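Local coordinates for YrdC-like domain-containing protein (Streptococcus mutans, PDB 3L7V) that is of uncertain function but belongs to the YrdC/Sua5 family, probably binds double-stranded RNA and may take part in tRNA modification, at residues Glu123-Ala135 with Gly237-Leu249. Sequence-based numbering, arbitrary orientation.
Sequences EDILLGCILPWKA and GVMVSMVDKDGKL. With SO4 (sulfate ion), chain C.
Gly-128, Cys-129 and Ile-130 pair in parallel with Met-239, Val-240 and Ser-241, joining strands 127-132 and 239-241. Val-240 bonds through both its N and its O: the N donates to Gly-128 O at 2.9 Å, and the O accepts from Ile-130 N at 3.1 Å. Met-242 N then bonds to Ile-130 O. The pairing slackens at the start, where Gly-128 N reaches Val-238 O only weakly at 3.5 Å. Just before it, a water takes over, donating to Leu-126 O and accepting from Val-238 N.

Apolar side chains pack on both faces. On the face of Cys-129 and Val-240, SG of the cysteine lies 4.2 Å from CB of the valine. On the other face, Met-239 CE lies at a slant across the end of Ile-130, a tight 3.5 Å from its CD1. Met-239 is a selenomethionine, and its bend at chi3 (46°) turns the methyl to the isoleucine.

Past the paired residues, Leu-131 CD2 lies against Met-242 CB at 3.6 Å and also touches Leu-249 CD1. Pro-132 CG meets Val-243 CG2 and lies 3.7 Å from Gly-247 O, while its CD meets Leu-249 CD1. The type I turn 244-247 brings Gly-247 and Leu-249 back to it. Asp-244 OD2 braces this turn, accepting from Asp-246 N in an Asx turn and from Lys-248 N on the opposite face of the carboxylate.

This is a buried parallel pair within a mixed sheet, with antiparallel neighbours on either side: 158-163 next to 127-132, and 265-268 next to 239-241. Helix 111-123 packs on the Cys-129/Val-240 face through Tyr-117 on Cys-129, with Phe-116 on Met-242 and Ile-113 on Leu-249.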
loop_
_atom_site.group_PDB
_atom_site.type_symbol
_atom_site.label_atom_id
_atom_site.label_comp_id
_atom_site.label_asym_id
_atom_site.label_seq_id
_atom_site.Cartn_x
_atom_site.Cartn_y
_atom_site.Cartn_z
ATOM N N GLU A 123 -5.938 -14.306 7.230
ATOM C CA GLU A 123 -5.180 -14.268 8.474
ATOM C C GLU A 123 -4.801 -12.855 8.914
ATOM O O GLU A 123 -4.148 -12.666 9.941
ATOM C CB GLU A 123 -3.941 -15.152 8.350
ATOM C CG GLU A 123 -4.303 -16.608 8.113
ATOM C CD GLU A 123 -3.115 -17.535 8.200
ATOM O OE1 GLU A 123 -1.987 -17.041 8.423
ATOM O OE2 GLU A 123 -3.313 -18.761 8.042
ATOM N N ASP A 124 -5.225 -11.867 8.139
ATOM C CA ASP A 124 -4.989 -10.460 8.467
ATOM C C ASP A 124 -3.504 -10.081 8.572
ATOM O O ASP A 124 -3.072 -9.518 9.575
ATOM C CB ASP A 124 -5.728 -10.065 9.752
ATOM C CG ASP A 124 -5.531 -8.589 10.107
ATOM O OD1 ASP A 124 -5.129 -7.812 9.213
ATOM O OD2 ASP A 124 -5.769 -8.205 11.275
ATOM N N ILE A 125 -2.729 -10.378 7.534
ATOM C CA ILE A 125 -1.323 -9.988 7.510
ATOM C C ILE A 125 -1.064 -8.928 6.443
ATOM O O ILE A 125 -1.463 -9.093 5.289
ATOM C CB ILE A 125 -0.386 -11.155 7.233
ATOM C CG1 ILE A 125 -0.609 -12.310 8.216
ATOM C CG2 ILE A 125 1.047 -10.674 7.331
ATOM C CD1 ILE A 125 0.007 -13.621 7.746
ATOM N N LEU A 126 -0.383 -7.854 6.843
ATOM C CA LEU A 126 -0.002 -6.784 5.927
ATOM C C LEU A 126 0.926 -7.285 4.801
ATOM O O LEU A 126 1.975 -7.886 5.063
ATOM C CB LEU A 126 0.615 -5.605 6.714
ATOM C CG LEU A 126 1.558 -4.558 6.078
ATOM C CD1 LEU A 126 1.235 -4.214 4.640
ATOM C CD2 LEU A 126 1.598 -3.292 6.917
ATOM N N LEU A 127 0.545 -7.018 3.553
ATOM C CA LEU A 127 1.286 -7.540 2.396
ATOM C C LEU A 127 1.215 -6.600 1.181
ATOM O O LEU A 127 0.132 -6.126 0.842
ATOM C CB LEU A 127 0.733 -8.940 2.017
ATOM C CG LEU A 127 1.236 -9.625 0.747
ATOM C CD1 LEU A 127 2.626 -10.252 0.972
ATOM C CD2 LEU A 127 0.235 -10.687 0.301
ATOM N N GLY A 128 2.355 -6.357 0.523
ATOM C CA GLY A 128 2.397 -5.630 -0.746
ATOM C C GLY A 128 3.105 -6.367 -1.901
ATOM O O GLY A 128 4.188 -6.919 -1.721
ATOM N N CYS A 129 2.499 -6.385 -3.090
ATOM C CA CYS A 129 3.097 -7.072 -4.239
ATOM C C CYS A 129 3.094 -6.197 -5.488
ATOM O O CYS A 129 2.097 -5.532 -5.792
ATOM C CB CYS A 129 2.378 -8.402 -4.561
ATOM S SG CYS A 129 2.426 -9.751 -3.313
ATOM N N ILE A 130 4.202 -6.231 -6.221
ATOM C CA ILE A 130 4.346 -5.491 -7.470
ATOM C C ILE A 130 3.755 -6.297 -8.623
ATOM O O ILE A 130 4.282 -7.364 -8.975
ATOM C CB ILE A 130 5.830 -5.178 -7.760
ATOM C CG1 ILE A 130 6.440 -4.411 -6.588
ATOM C CG2 ILE A 130 5.992 -4.384 -9.069
ATOM C CD1 ILE A 130 7.846 -3.961 -6.845
ATOM N N LEU A 131 2.664 -5.776 -9.198
ATOM C CA LEU A 131 1.914 -6.428 -10.286
ATOM C C LEU A 131 1.660 -5.515 -11.523
ATOM O O LEU A 131 1.742 -4.296 -11.422
ATOM C CB LEU A 131 0.574 -6.951 -9.737
ATOM C CG LEU A 131 0.649 -8.085 -8.699
ATOM C CD1 LEU A 131 -0.661 -8.237 -7.915
ATOM C CD2 LEU A 131 1.068 -9.416 -9.363
ATOM N N PRO A 132 1.348 -6.110 -12.689
ATOM C CA PRO A 132 0.903 -5.335 -13.865
ATOM C C PRO A 132 -0.599 -5.041 -13.811
ATOM O O PRO A 132 -1.329 -5.769 -13.145
ATOM C CB PRO A 132 1.173 -6.281 -15.049
ATOM C CG PRO A 132 1.789 -7.559 -14.447
ATOM C CD PRO A 132 1.415 -7.554 -12.985
ATOM N N TRP A 133 -1.058 -4.007 -14.507
ATOM C CA TRP A 133 -2.506 -3.721 -14.611
ATOM C C TRP A 133 -3.172 -4.533 -15.718
ATOM O O TRP A 133 -2.565 -4.799 -16.759
ATOM C CB TRP A 133 -2.769 -2.227 -14.883
ATOM C CG TRP A 133 -2.555 -1.322 -13.700
ATOM C CD1 TRP A 133 -1.356 -0.979 -13.130
ATOM C CD2 TRP A 133 -3.567 -0.628 -12.951
ATOM N NE1 TRP A 133 -1.564 -0.125 -12.068
ATOM C CE2 TRP A 133 -2.909 0.110 -11.941
ATOM C CE3 TRP A 133 -4.965 -0.560 -13.034
ATOM C CZ2 TRP A 133 -3.602 0.902 -11.019
ATOM C CZ3 TRP A 133 -5.650 0.229 -12.116
ATOM C CH2 TRP A 133 -4.965 0.951 -11.125
ATOM N N LYS A 134 -4.423 -4.916 -15.499
ATOM C CA LYS A 134 -5.241 -5.466 -16.585
ATOM C C LYS A 134 -5.458 -4.412 -17.669
ATOM O O LYS A 134 -5.767 -3.261 -17.362
ATOM C CB LYS A 134 -6.590 -5.940 -16.053
ATOM C CG LYS A 134 -6.507 -7.222 -15.269
ATOM C CD LYS A 134 -7.571 -7.254 -14.194
ATOM C CE LYS A 134 -8.780 -8.038 -14.639
ATOM N NZ LYS A 134 -8.436 -9.478 -14.635
ATOM N N ALA A 135 -5.296 -4.803 -18.931
ATOM C CA ALA A 135 -5.428 -3.857 -20.047
ATOM C C ALA A 135 -6.636 -2.935 -19.916
ATOM O O ALA A 135 -6.516 -1.721 -20.068
ATOM C CB ALA A 135 -5.481 -4.589 -21.382
ATOM N N GLY A 237 6.388 -2.349 5.925
ATOM C CA GLY A 237 5.894 -3.662 5.547
ATOM C C GLY A 237 6.742 -4.356 4.487
ATOM O O GLY A 237 7.578 -3.718 3.829
ATOM N N VAL A 238 6.519 -5.665 4.334
ATOM C CA VAL A 238 7.223 -6.493 3.358
ATOM C C VAL A 238 6.764 -6.178 1.934
ATOM O O VAL A 238 5.582 -5.932 1.712
ATOM C CB VAL A 238 6.938 -8.000 3.611
ATOM C CG1 VAL A 238 7.386 -8.841 2.425
ATOM C CG2 VAL A 238 7.598 -8.473 4.896
HETATM N N MSE A 239 7.693 -6.179 0.981
HETATM C CA MSE A 239 7.342 -6.080 -0.451
HETATM C C MSE A 239 7.824 -7.294 -1.252
HETATM O O MSE A 239 8.974 -7.710 -1.108
HETATM C CB MSE A 239 7.899 -4.790 -1.079
HETATM C CG MSE A 239 6.968 -3.574 -0.943
HETATM SE SE MSE A 239 7.529 -1.937 -1.911
HETATM C CE MSE A 239 7.983 -2.707 -3.622
ATOM N N VAL A 240 6.950 -7.853 -2.095
ATOM C CA VAL A 240 7.315 -9.009 -2.949
ATOM C C VAL A 240 7.097 -8.705 -4.433
ATOM O O VAL A 240 5.990 -8.352 -4.834
ATOM C CB VAL A 240 6.495 -10.284 -2.591
ATOM C CG1 VAL A 240 6.862 -11.448 -3.513
ATOM C CG2 VAL A 240 6.723 -10.689 -1.155
ATOM N N SER A 241 8.142 -8.833 -5.250
ATOM C CA SER A 241 7.992 -8.636 -6.693
ATOM C C SER A 241 7.427 -9.881 -7.393
ATOM O O SER A 241 7.976 -10.978 -7.262
ATOM C CB SER A 241 9.329 -8.260 -7.331
ATOM O OG SER A 241 9.150 -8.024 -8.721
HETATM N N MSE A 242 6.348 -9.692 -8.151
HETATM C CA MSE A 242 5.652 -10.772 -8.847
HETATM C C MSE A 242 5.724 -10.607 -10.376
HETATM O O MSE A 242 4.858 -11.088 -11.119
HETATM C CB MSE A 242 4.184 -10.840 -8.379
HETATM C CG MSE A 242 4.002 -11.291 -6.898
HETATM SE SE MSE A 242 4.510 -13.181 -6.648
HETATM C CE MSE A 242 3.829 -13.448 -4.820
ATOM N N VAL A 243 6.795 -9.977 -10.839
ATOM C CA VAL A 243 6.912 -9.525 -12.216
ATOM C C VAL A 243 8.358 -9.790 -12.630
ATOM O O VAL A 243 9.230 -9.825 -11.775
ATOM C CB VAL A 243 6.597 -7.977 -12.260
ATOM C CG1 VAL A 243 7.871 -7.133 -12.381
ATOM C CG2 VAL A 243 5.602 -7.631 -13.332
ATOM N N ASP A 244 8.640 -9.995 -13.919
ATOM C CA ASP A 244 10.049 -10.076 -14.325
ATOM C C ASP A 244 10.632 -8.678 -14.595
ATOM O O ASP A 244 9.979 -7.664 -14.338
ATOM C CB ASP A 244 10.253 -11.006 -15.523
ATOM C CG ASP A 244 9.597 -10.487 -16.782
ATOM O OD1 ASP A 244 9.086 -11.317 -17.560
ATOM O OD2 ASP A 244 9.570 -9.253 -16.989
ATOM N N LYS A 245 11.854 -8.622 -15.118
ATOM C CA LYS A 245 12.558 -7.346 -15.224
ATOM C C LYS A 245 11.928 -6.380 -16.229
ATOM O O LYS A 245 12.189 -5.176 -16.185
ATOM C CB LYS A 245 14.052 -7.553 -15.517
ATOM C CG LYS A 245 14.358 -8.190 -16.863
ATOM N N ASP A 246 11.086 -6.901 -17.118
ATOM C CA ASP A 246 10.387 -6.060 -18.088
ATOM C C ASP A 246 8.986 -5.654 -17.631
ATOM O O ASP A 246 8.284 -4.939 -18.341
ATOM C CB ASP A 246 10.298 -6.753 -19.452
ATOM C CG ASP A 246 11.659 -7.062 -20.039
ATOM O OD1 ASP A 246 12.652 -6.429 -19.617
ATOM O OD2 ASP A 246 11.737 -7.937 -20.925
ATOM N N GLY A 247 8.570 -6.115 -16.455
ATOM C CA GLY A 247 7.242 -5.791 -15.960
ATOM C C GLY A 247 6.164 -6.803 -16.328
ATOM O O GLY A 247 4.976 -6.591 -16.042
ATOM N N LYS A 248 6.566 -7.902 -16.967
ATOM C CA LYS A 248 5.629 -8.972 -17.308
ATOM C C LYS A 248 5.404 -9.941 -16.128
ATOM O O LYS A 248 6.341 -10.251 -15.400
ATOM C CB LYS A 248 6.120 -9.733 -18.546
ATOM N N LEU A 249 4.161 -10.396 -15.943
ATOM C CA LEU A 249 3.814 -11.374 -14.896
ATOM C C LEU A 249 4.718 -12.626 -14.920
ATOM O O LEU A 249 5.045 -13.124 -15.992
ATOM C CB LEU A 249 2.337 -11.790 -15.044
ATOM C CG LEU A 249 1.582 -12.487 -13.900
ATOM C CD1 LEU A 249 1.648 -11.669 -12.618
ATOM C CD2 LEU A 249 0.114 -12.761 -14.292
HETATM S S SO4 C . -5.660 -8.777 -19.236
HETATM O O1 SO4 C . -5.140 -10.014 -19.812
HETATM O O2 SO4 C . -4.634 -7.741 -19.359
HETATM O O3 SO4 C . -6.861 -8.365 -19.960
HETATM O O4 SO4 C . -6.021 -9.002 -17.836
HETATM O O HOH W 1 4.508 -6.692 6.051
#